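PDB 6B2Y: solute-binding periplasmic protein of iron/siderophore ABC transporter from Yersinia pestis, which probably captures a chelated iron or other transition-metal complex in the periplasm and delivers it to an ABC transporter for uptake. Local coordinates for residues 96-101 and 372-377; 92-97 and 295-300; 68-73 and 336-341; 62-67 and 85-90. All blocks are in the same frame, centred on the assembly; numbering follows the deposited sequence.

In the fold
Contacts 1, 2 and 3 each join the lobe built on the parallel sheet to chain from the mixed-sheet part of the protein, whereas contact 4 lies inside the parallel-sheet lobe. Contacts 1 and 2 share helix 93-102: one is partly buried and combines Tyr99 packing with a sodium ion and a water, the other is buried and hinges on a glutamine carbonyl. Contact 3 is wholly buried, its centre about 9 Å from the centre of the chain, and is mainly apolar with one hydroxyl bond. Contact 4, partly buried, adds a salt bridge to its aromatic packing. Contacts 3 and 4 share helix 66-70, and Phe66 of contact 4 meets Tyr99 of contact 1.

Contact 1 (96-101 and 372-377); sequences YAIYKA and LAVEPS. With NA (sodium ion), chain C.
Tyr99 OH is held by two groups while its ring rests on Val374. The sodium ion lies 2.6 Å from Tyr99 OH, in the plane of the ring at its edge, and carries water 2 as a further ligand. A second water donates to Tyr99 OH and accepts from the backbone, 2.7 Å from Ala373 N, so it ties the phenol to the loop. Over one face, Val374 CG1 stands above the centre of the Tyr99 ring at 4.0 Å from the centroid, 10° off the normal: a CH-pi contact. Chi1 of Val374, -67°, puts this CG1 anti to the carbonyl carbon; CG2, between the backbone N and the carbonyl carbon, reaches toward the phenol end and approaches Tyr99 OH to 3.9 Å. Farther along, Ile98 CG2 packs on Val374 CB at 4.1 Å, and Ile98 CD1 meets Ser377 OG, whose hydrogen bond goes to Ala295 O. Phe66 meets the Tyr99 ring edge-to-face. The contact thus lays helix 93-102 of the parallel-sheet lobe against the loop that runs from helix 360-371 to strand 381-383, with helix 66-70 also touching Tyr99 and Leu372.

Contact 2 (92-97 and 295-300); sequences DPQTYA and AQVTPE
The side chains of Gln94 and Gln296 cross with their amide planes 25° apart, the Gln296 amide lying against CB and CG of Gln94 and not against its amide. They meet at the N-capped first turn of helix 93-102, where Asp92 is the N-cap and the loop before helix 299-310 runs up against the helix. At the edge of the Gln94 amide, its OE1 accepts from Gln296 N in the carbonyl plane, on a lone pair, at 2.9 Å with an N-H...O angle of 159°. Val297 CG2 also approaches Gln94 OE1, at 3.3 Å. Gln296, in turn, lays its OE1 against Gln94 CG at 3.6 Å and its NE2 against Ala97 CB at 3.4 Å. The other end of the Gln94 amide is engaged too, NE2 bonding to Leu293 O, which fixes which way round the group lies. The cap bond from Thr95 N to Asp92 OD1 is weak; the hydroxyl bond is short, Thr95 OG1 giving to Asp92 OD2 from above the carboxylate plane at 2.7 Å. Ala295 CB packs on the backbone of Gln94. Beside it, water 3 accepts from Ala295 N at 3.1 Å and donates to Asp92 OD1 at 2.7 Å.

Contact 3 (68-73 and 336-341); sequences AVSLLE and SPYNVL
Ser70 OG lies between its backbone N and carbonyl carbon (chi1 76°), and Tyr338 sets CG anti to its own carbonyl carbon (chi1 -67°); the tyrosine ring then carries its OH across to Ser70. Tyr338 OH gives its hydrogen to Ser70 OG at 3.0 Å, and Ser70 OG lies at the edge of the tyrosine ring, near its plane. Ser70 OG is bonded as well to Tyr67 O one turn back in its own helix, so this buried oxygen both accepts and donates.

The rest of the contact is apolar. Leu71 splits its methyls between two neighbours: CD2 reaches Tyr338 CE2 at 3.6 Å, approaching the ring obliquely, and CD1 reaches Pro337 CG at 3.7 Å. Pro337 presses the same ring carbon onto Ala68, with CG 3.6 Å from Ala68 CA, so the proline sits between Ala68 and Leu71. Ser336 shapes the backbone here through an ST turn, its OG accepting from Tyr338 N at 3.0 Å.

Pro337 O bonds to Tyr192 OH of helix 186-207, the long helix that in this family links the two lobes, and Leu71 touches the same tyrosine; Pro337 also touches Met176 of helix 168-182. Leu71 packs on Leu367 and Phe371 as well. Segments 68-73 and 336-341 therefore meet among helices 168-182, 186-207 and 360-371.

Contact 4 (62-67 and 85-90); sequences EGRLFY and QGDFRK
Gly63 and Gln85 approach to 4.5 Å between their CA atoms, and Gly63 CA makes a CA-H...O contact with Gln85 O at 3.3 Å. Gln85 OE1 takes two backbone donors. Gly63 N arrives in the carbonyl plane, on a lone pair, at 2.9 Å, while Asp87 N comes from well above that plane at 2.8 Å and forms a capping bond in the turn leading into helix 87-91. The amide's other end, NE2, bonds to Asp87 OD1, closing a small ring of interactions between the two residues.

Asp87 OD2 faces the other segment and makes a salt bridge with Arg64 NH2 at 3.0 Å, the guanidinium and carboxylate planes 82° apart. The bend of Arg64 at chi3 (-71°) turns NE toward Asp87, where a water bridges NE to OD2. Arg64 NH1 bonds to Asn332, beyond this pair of segments.

Deeper in, Phe66 CD2 stands over one face of the Phe88 ring, off toward the rim and 3.6 Å from Phe88 CZ, the planes 49° apart. Tyr67 CE1 adds an oblique touch at Phe88 CE1. Strands 58-60 and 81-85 are parallel neighbours with helix 66-70 between them in the chain: this is a beta-alpha-beta unit of the parallel-sheet lobe, and the contact joins the two loops that follow its strands into helices 66-70 and 87-91.

Contact 1 (96-101 and 372-377)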
loop_
_atom_site.group_PDB
_atom_site.type_symbol
_atom_site.label_atom_id
_atom_site.label_comp_id
_atom_site.label_asym_id
_atom_site.label_seq_id
_atom_site.Cartn_x
_atom_site.Cartn_y
_atom_site.Cartn_z
ATOM N N TYR A 96 1.321 0.635 -13.848
ATOM C CA TYR A 96 1.169 -0.265 -14.988
ATOM C C TYR A 96 1.863 0.308 -16.225
ATOM O O TYR A 96 2.545 -0.421 -16.959
ATOM C CB TYR A 96 -0.316 -0.505 -15.252
ATOM C CG TYR A 96 -0.619 -1.511 -16.349
ATOM C CD1 TYR A 96 -0.560 -1.137 -17.696
ATOM C CD2 TYR A 96 -0.981 -2.818 -16.046
ATOM C CE1 TYR A 96 -0.843 -2.033 -18.694
ATOM C CE2 TYR A 96 -1.268 -3.733 -17.050
ATOM C CZ TYR A 96 -1.185 -3.324 -18.381
ATOM O OH TYR A 96 -1.459 -4.202 -19.407
ATOM N N ALA A 97 1.727 1.622 -16.441
ATOM C CA ALA A 97 2.335 2.280 -17.601
ATOM C C ALA A 97 3.855 2.162 -17.582
ATOM O O ALA A 97 4.481 1.914 -18.623
ATOM C CB ALA A 97 1.915 3.749 -17.637
ATOM N N ILE A 98 4.468 2.346 -16.410
ATOM C CA ILE A 98 5.920 2.302 -16.322
ATOM C C ILE A 98 6.425 0.901 -16.626
ATOM O O ILE A 98 7.446 0.732 -17.303
ATOM C CB ILE A 98 6.388 2.784 -14.937
ATOM C CG1 ILE A 98 5.941 4.229 -14.708
ATOM C CG2 ILE A 98 7.911 2.621 -14.798
ATOM C CD1 ILE A 98 6.687 5.251 -15.553
ATOM N N TYR A 99 5.719 -0.125 -16.130
ATOM C CA TYR A 99 6.074 -1.507 -16.444
ATOM C C TYR A 99 5.839 -1.824 -17.919
ATOM O O TYR A 99 6.642 -2.525 -18.545
ATOM C CB TYR A 99 5.280 -2.466 -15.562
ATOM C CG TYR A 99 5.946 -2.680 -14.216
ATOM C CD1 TYR A 99 5.703 -1.824 -13.151
ATOM C CD2 TYR A 99 6.851 -3.707 -14.038
ATOM C CE1 TYR A 99 6.332 -2.022 -11.920
ATOM C CE2 TYR A 99 7.486 -3.912 -12.822
ATOM C CZ TYR A 99 7.221 -3.068 -11.770
ATOM O OH TYR A 99 7.870 -3.276 -10.563
ATOM N N LYS A 100 4.737 -1.330 -18.482
ATOM C CA LYS A 100 4.436 -1.602 -19.890
ATOM C C LYS A 100 5.535 -1.069 -20.801
ATOM O O LYS A 100 5.903 -1.717 -21.791
ATOM C CB LYS A 100 3.087 -0.979 -20.256
ATOM C CG LYS A 100 2.669 -1.193 -21.711
ATOM C CD LYS A 100 1.248 -0.699 -21.950
ATOM C CE LYS A 100 0.789 -1.037 -23.370
ATOM N NZ LYS A 100 -0.467 -0.325 -23.733
ATOM N N ALA A 101 6.079 0.105 -20.471
ATOM C CA ALA A 101 7.126 0.707 -21.292
ATOM C C ALA A 101 8.340 -0.202 -21.390
ATOM O O ALA A 101 8.942 -0.341 -22.460
ATOM C CB ALA A 101 7.512 2.065 -20.716
ATOM N N LEU A 372 13.957 -4.114 -7.697
ATOM C CA LEU A 372 13.021 -3.963 -8.803
ATOM C C LEU A 372 13.751 -3.842 -10.143
ATOM O O LEU A 372 14.973 -3.669 -10.208
ATOM C CB LEU A 372 12.118 -2.749 -8.565
ATOM C CG LEU A 372 11.300 -2.831 -7.267
ATOM C CD1 LEU A 372 10.430 -1.594 -7.175
ATOM C CD2 LEU A 372 10.450 -4.101 -7.231
ATOM N N ALA A 373 12.967 -3.929 -11.222
ATOM C CA ALA A 373 13.471 -3.874 -12.591
ATOM C C ALA A 373 13.100 -2.588 -13.320
ATOM O O ALA A 373 13.386 -2.465 -14.518
ATOM C CB ALA A 373 12.953 -5.078 -13.385
ATOM N N VAL A 374 12.457 -1.643 -12.643
ATOM C CA VAL A 374 12.102 -0.353 -13.216
ATOM C C VAL A 374 12.778 0.744 -12.407
ATOM O O VAL A 374 13.181 0.552 -11.257
ATOM C CB VAL A 374 10.568 -0.125 -13.267
ATOM C CG1 VAL A 374 9.923 -1.077 -14.237
ATOM C CG2 VAL A 374 9.946 -0.300 -11.887
ATOM N N GLU A 375 12.898 1.912 -13.031
ATOM C CA GLU A 375 13.427 3.074 -12.342
ATOM C C GLU A 375 12.333 3.752 -11.525
ATOM O O GLU A 375 11.168 3.793 -11.941
ATOM C CB GLU A 375 14.000 4.082 -13.341
ATOM C CG GLU A 375 15.425 4.500 -13.033
ATOM C CD GLU A 375 16.340 3.306 -12.875
ATOM O OE1 GLU A 375 16.992 3.186 -11.818
ATOM O OE2 GLU A 375 16.406 2.479 -13.808
ATOM N N PRO A 376 12.685 4.309 -10.368
ATOM C CA PRO A 376 11.722 5.137 -9.642
ATOM C C PRO A 376 11.347 6.359 -10.466
ATOM O O PRO A 376 12.150 6.904 -11.229
ATOM C CB PRO A 376 12.469 5.528 -8.361
ATOM C CG PRO A 376 13.905 5.282 -8.642
ATOM C CD PRO A 376 13.960 4.168 -9.647
ATOM N N SER A 377 10.097 6.776 -10.326
ATOM C CA SER A 377 9.617 7.962 -11.012
ATOM C C SER A 377 8.401 8.475 -10.270
ATOM O O SER A 377 7.796 7.758 -9.474
ATOM C CB SER A 377 9.270 7.669 -12.475
ATOM O OG SER A 377 8.300 6.641 -12.554
HETATM NA NA NA C . 6.781 -1.808 -8.752
HETATM O O HOH W 1 10.400 -4.688 -10.887
HETATM O O HOH W 2 6.688 1.047 -9.164
#

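Contact 2 (92-97 and 295-300)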
loop_
_atom_site.group_PDB
_atom_site.type_symbol
_atom_site.label_atom_id
_atom_site.label_comp_id
_atom_site.label_asym_id
_atom_site.label_seq_id
_atom_site.Cartn_x
_atom_site.Cartn_y
_atom_site.Cartn_z
ATOM N N ASP A 92 -4.207 1.272 -10.440
ATOM C CA ASP A 92 -2.862 1.844 -10.489
ATOM C C ASP A 92 -2.363 1.910 -11.931
ATOM O O ASP A 92 -1.310 1.358 -12.260
ATOM C CB ASP A 92 -1.891 1.040 -9.622
ATOM C CG ASP A 92 -0.606 1.796 -9.343
ATOM O OD1 ASP A 92 -0.478 2.938 -9.837
ATOM O OD2 ASP A 92 0.273 1.262 -8.620
ATOM N N PRO A 93 -3.081 2.622 -12.811
ATOM C CA PRO A 93 -2.628 2.731 -14.212
ATOM C C PRO A 93 -1.247 3.339 -14.384
ATOM O O PRO A 93 -0.559 3.023 -15.370
ATOM C CB PRO A 93 -3.700 3.628 -14.851
ATOM C CG PRO A 93 -4.297 4.391 -13.696
ATOM C CD PRO A 93 -4.317 3.391 -12.578
ATOM N N GLN A 94 -0.824 4.229 -13.482
ATOM C CA GLN A 94 0.484 4.850 -13.640
ATOM C C GLN A 94 1.605 3.829 -13.494
ATOM O O GLN A 94 2.515 3.773 -14.327
ATOM C CB GLN A 94 0.652 5.983 -12.637
ATOM C CG GLN A 94 -0.386 7.071 -12.785
ATOM C CD GLN A 94 -0.229 8.107 -11.715
ATOM O OE1 GLN A 94 0.869 8.634 -11.517
ATOM N NE2 GLN A 94 -1.303 8.377 -10.990
ATOM N N THR A 95 1.582 3.031 -12.420
ATOM C CA THR A 95 2.599 1.994 -12.278
ATOM C C THR A 95 2.533 1.010 -13.437
ATOM O O THR A 95 3.569 0.601 -13.966
ATOM C CB THR A 95 2.437 1.261 -10.945
ATOM O OG1 THR A 95 2.495 2.212 -9.883
ATOM C CG2 THR A 95 3.545 0.234 -10.756
ATOM N N TYR A 96 1.321 0.635 -13.848
ATOM C CA TYR A 96 1.169 -0.265 -14.988
ATOM C C TYR A 96 1.863 0.308 -16.225
ATOM O O TYR A 96 2.545 -0.421 -16.959
ATOM C CB TYR A 96 -0.316 -0.505 -15.252
ATOM C CG TYR A 96 -0.619 -1.511 -16.349
ATOM C CD1 TYR A 96 -0.560 -1.137 -17.696
ATOM C CD2 TYR A 96 -0.981 -2.818 -16.046
ATOM C CE1 TYR A 96 -0.843 -2.033 -18.694
ATOM C CE2 TYR A 96 -1.268 -3.733 -17.050
ATOM C CZ TYR A 96 -1.185 -3.324 -18.381
ATOM O OH TYR A 96 -1.459 -4.202 -19.407
ATOM N N ALA A 97 1.727 1.622 -16.441
ATOM C CA ALA A 97 2.335 2.280 -17.601
ATOM C C ALA A 97 3.855 2.162 -17.582
ATOM O O ALA A 97 4.481 1.914 -18.623
ATOM C CB ALA A 97 1.915 3.749 -17.637
ATOM N N ALA A 295 3.290 7.152 -10.148
ATOM C CA ALA A 295 4.547 7.014 -10.881
ATOM C C ALA A 295 4.682 8.022 -12.013
ATOM O O ALA A 295 5.790 8.185 -12.539
ATOM C CB ALA A 295 4.689 5.595 -11.434
ATOM N N GLN A 296 3.596 8.692 -12.393
ATOM C CA GLN A 296 3.625 9.659 -13.484
ATOM C C GLN A 296 3.251 11.055 -13.016
ATOM O O GLN A 296 3.011 11.944 -13.848
ATOM C CB GLN A 296 2.694 9.209 -14.615
ATOM C CG GLN A 296 3.079 7.857 -15.238
ATOM C CD GLN A 296 2.097 7.403 -16.303
ATOM O OE1 GLN A 296 0.884 7.392 -16.091
ATOM N NE2 GLN A 296 2.623 7.044 -17.472
ATOM N N VAL A 297 3.203 11.284 -11.709
ATOM C CA VAL A 297 2.807 12.569 -11.153
ATOM C C VAL A 297 4.058 13.366 -10.807
ATOM O O VAL A 297 4.999 12.833 -10.205
ATOM C CB VAL A 297 1.910 12.378 -9.917
ATOM C CG1 VAL A 297 1.649 13.711 -9.244
ATOM C CG2 VAL A 297 0.607 11.727 -10.344
ATOM N N THR A 298 4.073 14.648 -11.204
ATOM C CA THR A 298 5.154 15.567 -10.882
ATOM C C THR A 298 4.878 16.260 -9.558
ATOM O O THR A 298 3.725 16.355 -9.131
ATOM C CB THR A 298 5.295 16.622 -11.985
ATOM O OG1 THR A 298 4.157 17.498 -11.959
ATOM C CG2 THR A 298 5.376 15.962 -13.339
ATOM N N PRO A 299 5.923 16.775 -8.892
ATOM C CA PRO A 299 5.688 17.561 -7.670
ATOM C C PRO A 299 4.631 18.634 -7.843
ATOM O O PRO A 299 3.744 18.756 -6.994
ATOM C CB PRO A 299 7.072 18.152 -7.372
ATOM C CG PRO A 299 8.024 17.120 -7.900
ATOM C CD PRO A 299 7.362 16.566 -9.147
ATOM N N GLU A 300 4.666 19.384 -8.951
ATOM C CA GLU A 300 3.723 20.484 -9.123
ATOM C C GLU A 300 2.283 19.986 -9.197
ATOM O O GLU A 300 1.388 20.574 -8.585
ATOM C CB GLU A 300 4.075 21.295 -10.375
ATOM C CG GLU A 300 3.008 22.302 -10.774
ATOM C CD GLU A 300 2.152 21.839 -11.957
ATOM O OE1 GLU A 300 0.924 21.659 -11.774
ATOM O OE2 GLU A 300 2.703 21.661 -13.070
HETATM O O HOH W 3 1.361 4.884 -9.446
#

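Contact 3 (68-73 and 336-341)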
loop_
_atom_site.group_PDB
_atom_site.type_symbol
_atom_site.label_atom_id
_atom_site.label_comp_id
_atom_site.label_asym_id
_atom_site.label_seq_id
_atom_site.Cartn_x
_atom_site.Cartn_y
_atom_site.Cartn_z
ATOM N N ALA A 68 4.046 -6.861 -3.815
ATOM C CA ALA A 68 4.793 -7.776 -2.956
ATOM C C ALA A 68 5.586 -8.775 -3.780
ATOM O O ALA A 68 6.757 -9.046 -3.485
ATOM C CB ALA A 68 3.838 -8.494 -1.998
ATOM N N VAL A 69 4.979 -9.298 -4.846
ATOM C CA VAL A 69 5.654 -10.292 -5.672
ATOM C C VAL A 69 6.830 -9.667 -6.412
ATOM O O VAL A 69 7.874 -10.314 -6.577
ATOM C CB VAL A 69 4.631 -10.946 -6.621
ATOM C CG1 VAL A 69 5.324 -11.783 -7.714
ATOM C CG2 VAL A 69 3.677 -11.800 -5.827
ATOM N N SER A 70 6.710 -8.396 -6.814
ATOM C CA SER A 70 7.800 -7.722 -7.524
ATOM C C SER A 70 9.100 -7.711 -6.720
ATOM O O SER A 70 10.190 -7.719 -7.314
ATOM C CB SER A 70 7.396 -6.292 -7.880
ATOM O OG SER A 70 7.437 -5.430 -6.743
ATOM N N LEU A 71 9.017 -7.689 -5.378
ATOM C CA LEU A 71 10.225 -7.661 -4.558
ATOM C C LEU A 71 11.010 -8.964 -4.607
ATOM O O LEU A 71 12.167 -8.986 -4.171
ATOM C CB LEU A 71 9.866 -7.345 -3.100
ATOM C CG LEU A 71 9.217 -5.973 -2.887
ATOM C CD1 LEU A 71 8.627 -5.876 -1.482
ATOM C CD2 LEU A 71 10.204 -4.833 -3.135
ATOM N N LEU A 72 10.421 -10.043 -5.124
ATOM C CA LEU A 72 11.057 -11.353 -5.134
ATOM C C LEU A 72 11.561 -11.759 -6.506
ATOM O O LEU A 72 12.350 -12.709 -6.602
ATOM C CB LEU A 72 10.079 -12.431 -4.642
ATOM C CG LEU A 72 9.456 -12.159 -3.275
ATOM C CD1 LEU A 72 8.441 -13.235 -2.864
ATOM C CD2 LEU A 72 10.547 -11.987 -2.220
ATOM N N GLU A 73 11.132 -11.063 -7.558
ATOM C CA GLU A 73 11.289 -11.522 -8.932
ATOM C C GLU A 73 12.471 -10.897 -9.657
ATOM O O GLU A 73 12.716 -11.249 -10.818
ATOM C CB GLU A 73 10.003 -11.241 -9.708
ATOM C CG GLU A 73 8.836 -12.065 -9.199
ATOM C CD GLU A 73 9.091 -13.554 -9.299
ATOM O OE1 GLU A 73 8.609 -14.177 -10.281
ATOM O OE2 GLU A 73 9.770 -14.102 -8.390
ATOM N N SER A 336 0.640 -2.553 0.846
ATOM C CA SER A 336 1.851 -2.854 0.076
ATOM C C SER A 336 3.043 -2.954 1.005
ATOM O O SER A 336 3.194 -2.089 1.871
ATOM C CB SER A 336 2.135 -1.769 -0.968
ATOM O OG SER A 336 3.483 -1.880 -1.426
ATOM N N PRO A 337 3.933 -3.931 0.822
ATOM C CA PRO A 337 5.150 -3.974 1.650
ATOM C C PRO A 337 6.117 -2.826 1.378
ATOM O O PRO A 337 7.107 -2.682 2.123
ATOM C CB PRO A 337 5.776 -5.326 1.297
ATOM C CG PRO A 337 5.231 -5.624 -0.105
ATOM C CD PRO A 337 3.848 -5.066 -0.116
ATOM N N TYR A 338 5.852 -1.987 0.378
ATOM C CA TYR A 338 6.631 -0.763 0.228
ATOM C C TYR A 338 6.299 0.255 1.305
ATOM O O TYR A 338 6.882 1.343 1.314
ATOM C CB TYR A 338 6.372 -0.087 -1.126
ATOM C CG TYR A 338 6.815 -0.760 -2.407
ATOM C CD1 TYR A 338 7.044 0.009 -3.546
ATOM C CD2 TYR A 338 6.948 -2.141 -2.517
ATOM C CE1 TYR A 338 7.422 -0.576 -4.736
ATOM C CE2 TYR A 338 7.323 -2.738 -3.707
ATOM C CZ TYR A 338 7.546 -1.947 -4.818
ATOM O OH TYR A 338 7.911 -2.528 -6.014
ATOM N N ASN A 339 5.363 -0.064 2.207
ATOM C CA ASN A 339 4.811 0.917 3.138
ATOM C C ASN A 339 5.848 1.538 4.065
ATOM O O ASN A 339 5.527 2.527 4.734
ATOM C CB ASN A 339 3.656 0.293 3.945
ATOM C CG ASN A 339 4.103 -0.862 4.853
ATOM O OD1 ASN A 339 5.140 -0.788 5.503
ATOM N ND2 ASN A 339 3.291 -1.922 4.917
ATOM N N VAL A 340 7.067 0.987 4.141
ATOM C CA VAL A 340 8.104 1.639 4.943
ATOM C C VAL A 340 8.329 3.067 4.452
ATOM O O VAL A 340 8.716 3.951 5.231
ATOM C CB VAL A 340 9.406 0.808 4.945
ATOM C CG1 VAL A 340 9.916 0.541 3.536
ATOM C CG2 VAL A 340 10.509 1.477 5.812
ATOM N N LEU A 341 8.076 3.331 3.165
ATOM C CA LEU A 341 8.227 4.699 2.681
ATOM C C LEU A 341 7.192 5.629 3.288
ATOM O O LEU A 341 7.472 6.815 3.506
ATOM C CB LEU A 341 8.141 4.733 1.156
ATOM C CG LEU A 341 9.226 3.895 0.484
ATOM C CD1 LEU A 341 8.910 3.681 -0.995
ATOM C CD2 LEU A 341 10.579 4.540 0.654
#

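Contact 4 (62-67 and 85-90)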
loop_
_atom_site.group_PDB
_atom_site.type_symbol
_atom_site.label_atom_id
_atom_site.label_comp_id
_atom_site.label_asym_id
_atom_site.label_seq_id
_atom_site.Cartn_x
_atom_site.Cartn_y
_atom_site.Cartn_z
ATOM N N GLU A 62 -5.715 -10.627 -5.916
ATOM C CA GLU A 62 -5.863 -9.174 -5.843
ATOM C C GLU A 62 -4.699 -8.561 -6.612
ATOM O O GLU A 62 -3.538 -8.880 -6.341
ATOM C CB GLU A 62 -5.886 -8.699 -4.383
ATOM C CG GLU A 62 -6.826 -9.535 -3.519
ATOM C CD GLU A 62 -6.801 -9.182 -2.042
ATOM O OE1 GLU A 62 -6.161 -8.175 -1.660
ATOM O OE2 GLU A 62 -7.460 -9.909 -1.266
ATOM N N GLY A 63 -5.008 -7.705 -7.589
ATOM C CA GLY A 63 -3.989 -7.296 -8.547
ATOM C C GLY A 63 -2.808 -6.597 -7.899
ATOM O O GLY A 63 -1.657 -6.775 -8.316
ATOM N N ARG A 64 -3.068 -5.809 -6.868
ATOM C CA ARG A 64 -2.003 -5.030 -6.259
ATOM C C ARG A 64 -1.088 -5.874 -5.373
ATOM O O ARG A 64 -0.091 -5.354 -4.871
ATOM C CB ARG A 64 -2.613 -3.848 -5.508
ATOM C CG ARG A 64 -3.091 -2.749 -6.498
ATOM C CD ARG A 64 -3.963 -1.711 -5.834
ATOM N NE ARG A 64 -5.271 -2.250 -5.481
ATOM C CZ ARG A 64 -6.192 -1.584 -4.789
ATOM N NH1 ARG A 64 -5.949 -0.349 -4.368
ATOM N NH2 ARG A 64 -7.358 -2.152 -4.517
ATOM N N LEU A 65 -1.354 -7.174 -5.226
ATOM C CA LEU A 65 -0.344 -8.056 -4.641
ATOM C C LEU A 65 0.889 -8.157 -5.523
ATOM O O LEU A 65 1.917 -8.684 -5.086
ATOM C CB LEU A 65 -0.944 -9.444 -4.377
ATOM C CG LEU A 65 -1.893 -9.408 -3.174
ATOM C CD1 LEU A 65 -2.654 -10.721 -2.985
ATOM C CD2 LEU A 65 -1.125 -9.017 -1.894
ATOM N N PHE A 66 0.822 -7.641 -6.752
ATOM C CA PHE A 66 2.010 -7.552 -7.580
ATOM C C PHE A 66 3.124 -6.775 -6.892
ATOM O O PHE A 66 4.302 -7.099 -7.076
ATOM C CB PHE A 66 1.657 -6.903 -8.918
ATOM C CG PHE A 66 2.857 -6.588 -9.767
ATOM C CD1 PHE A 66 3.637 -7.607 -10.285
ATOM C CD2 PHE A 66 3.210 -5.274 -10.032
ATOM C CE1 PHE A 66 4.748 -7.323 -11.059
ATOM C CE2 PHE A 66 4.322 -4.988 -10.805
ATOM C CZ PHE A 66 5.089 -6.020 -11.313
ATOM N N TYR A 67 2.789 -5.756 -6.090
ATOM C CA TYR A 67 3.848 -5.021 -5.398
ATOM C C TYR A 67 4.696 -5.977 -4.571
ATOM O O TYR A 67 5.929 -5.926 -4.613
ATOM C CB TYR A 67 3.279 -3.932 -4.491
ATOM C CG TYR A 67 2.356 -2.937 -5.141
ATOM C CD1 TYR A 67 2.664 -2.329 -6.365
ATOM C CD2 TYR A 67 1.172 -2.570 -4.505
ATOM C CE1 TYR A 67 1.792 -1.400 -6.934
ATOM C CE2 TYR A 67 0.302 -1.657 -5.071
ATOM C CZ TYR A 67 0.622 -1.077 -6.285
ATOM O OH TYR A 67 -0.260 -0.168 -6.812
ATOM N N GLN A 85 -6.086 -10.259 -10.931
ATOM C CA GLN A 85 -7.269 -9.449 -10.705
ATOM C C GLN A 85 -7.022 -8.014 -11.179
ATOM O O GLN A 85 -5.888 -7.539 -11.230
ATOM C CB GLN A 85 -7.624 -9.501 -9.220
ATOM C CG GLN A 85 -8.965 -8.929 -8.842
ATOM C CD GLN A 85 -8.847 -7.475 -8.483
ATOM O OE1 GLN A 85 -7.733 -6.963 -8.284
ATOM N NE2 GLN A 85 -9.981 -6.783 -8.432
ATOM N N GLY A 86 -8.106 -7.319 -11.529
ATOM C CA GLY A 86 -7.991 -6.086 -12.299
ATOM C C GLY A 86 -7.496 -4.868 -11.541
ATOM O O GLY A 86 -7.290 -3.825 -12.174
ATOM N N ASP A 87 -7.289 -4.958 -10.223
ATOM C CA ASP A 87 -6.977 -3.755 -9.452
ATOM C C ASP A 87 -5.664 -3.099 -9.869
ATOM O O ASP A 87 -5.507 -1.883 -9.721
ATOM C CB ASP A 87 -6.907 -4.075 -7.957
ATOM C CG ASP A 87 -8.273 -4.219 -7.313
ATOM O OD1 ASP A 87 -9.304 -4.037 -8.002
ATOM O OD2 ASP A 87 -8.308 -4.531 -6.106
ATOM N N PHE A 88 -4.676 -3.875 -10.311
ATOM C CA PHE A 88 -3.400 -3.252 -10.632
ATOM C C PHE A 88 -3.525 -2.370 -11.871
ATOM O O PHE A 88 -3.149 -1.190 -11.855
ATOM C CB PHE A 88 -2.318 -4.313 -10.834
ATOM C CG PHE A 88 -0.976 -3.743 -11.221
ATOM C CD1 PHE A 88 -0.338 -2.819 -10.409
ATOM C CD2 PHE A 88 -0.344 -4.155 -12.393
ATOM C CE1 PHE A 88 0.895 -2.293 -10.753
ATOM C CE2 PHE A 88 0.882 -3.634 -12.749
ATOM C CZ PHE A 88 1.507 -2.703 -11.933
ATOM N N ARG A 89 -4.065 -2.918 -12.957
ATOM C CA ARG A 89 -4.179 -2.108 -14.172
ATOM C C ARG A 89 -5.198 -0.982 -14.007
ATOM O O ARG A 89 -4.978 0.140 -14.483
ATOM C CB ARG A 89 -4.559 -2.976 -15.367
ATOM C CG ARG A 89 -4.501 -2.202 -16.685
ATOM C CD ARG A 89 -5.032 -3.033 -17.829
ATOM N NE ARG A 89 -6.488 -3.020 -17.908
ATOM C CZ ARG A 89 -7.209 -3.955 -18.519
ATOM N NH1 ARG A 89 -6.607 -4.998 -19.088
ATOM N NH2 ARG A 89 -8.533 -3.860 -18.550
ATOM N N LYS A 90 -6.316 -1.264 -13.343
ATOM C CA LYS A 90 -7.429 -0.323 -13.307
ATOM C C LYS A 90 -7.271 0.740 -12.225
ATOM O O LYS A 90 -7.632 1.909 -12.438
ATOM C CB LYS A 90 -8.733 -1.085 -13.104
ATOM C CG LYS A 90 -9.946 -0.216 -13.365
ATOM C CD LYS A 90 -11.087 -0.541 -12.413
ATOM C CE LYS A 90 -12.284 0.365 -12.689
ATOM N NZ LYS A 90 -13.314 -0.294 -13.534
HETATM O O HOH W 4 -5.636 -5.217 -4.875
#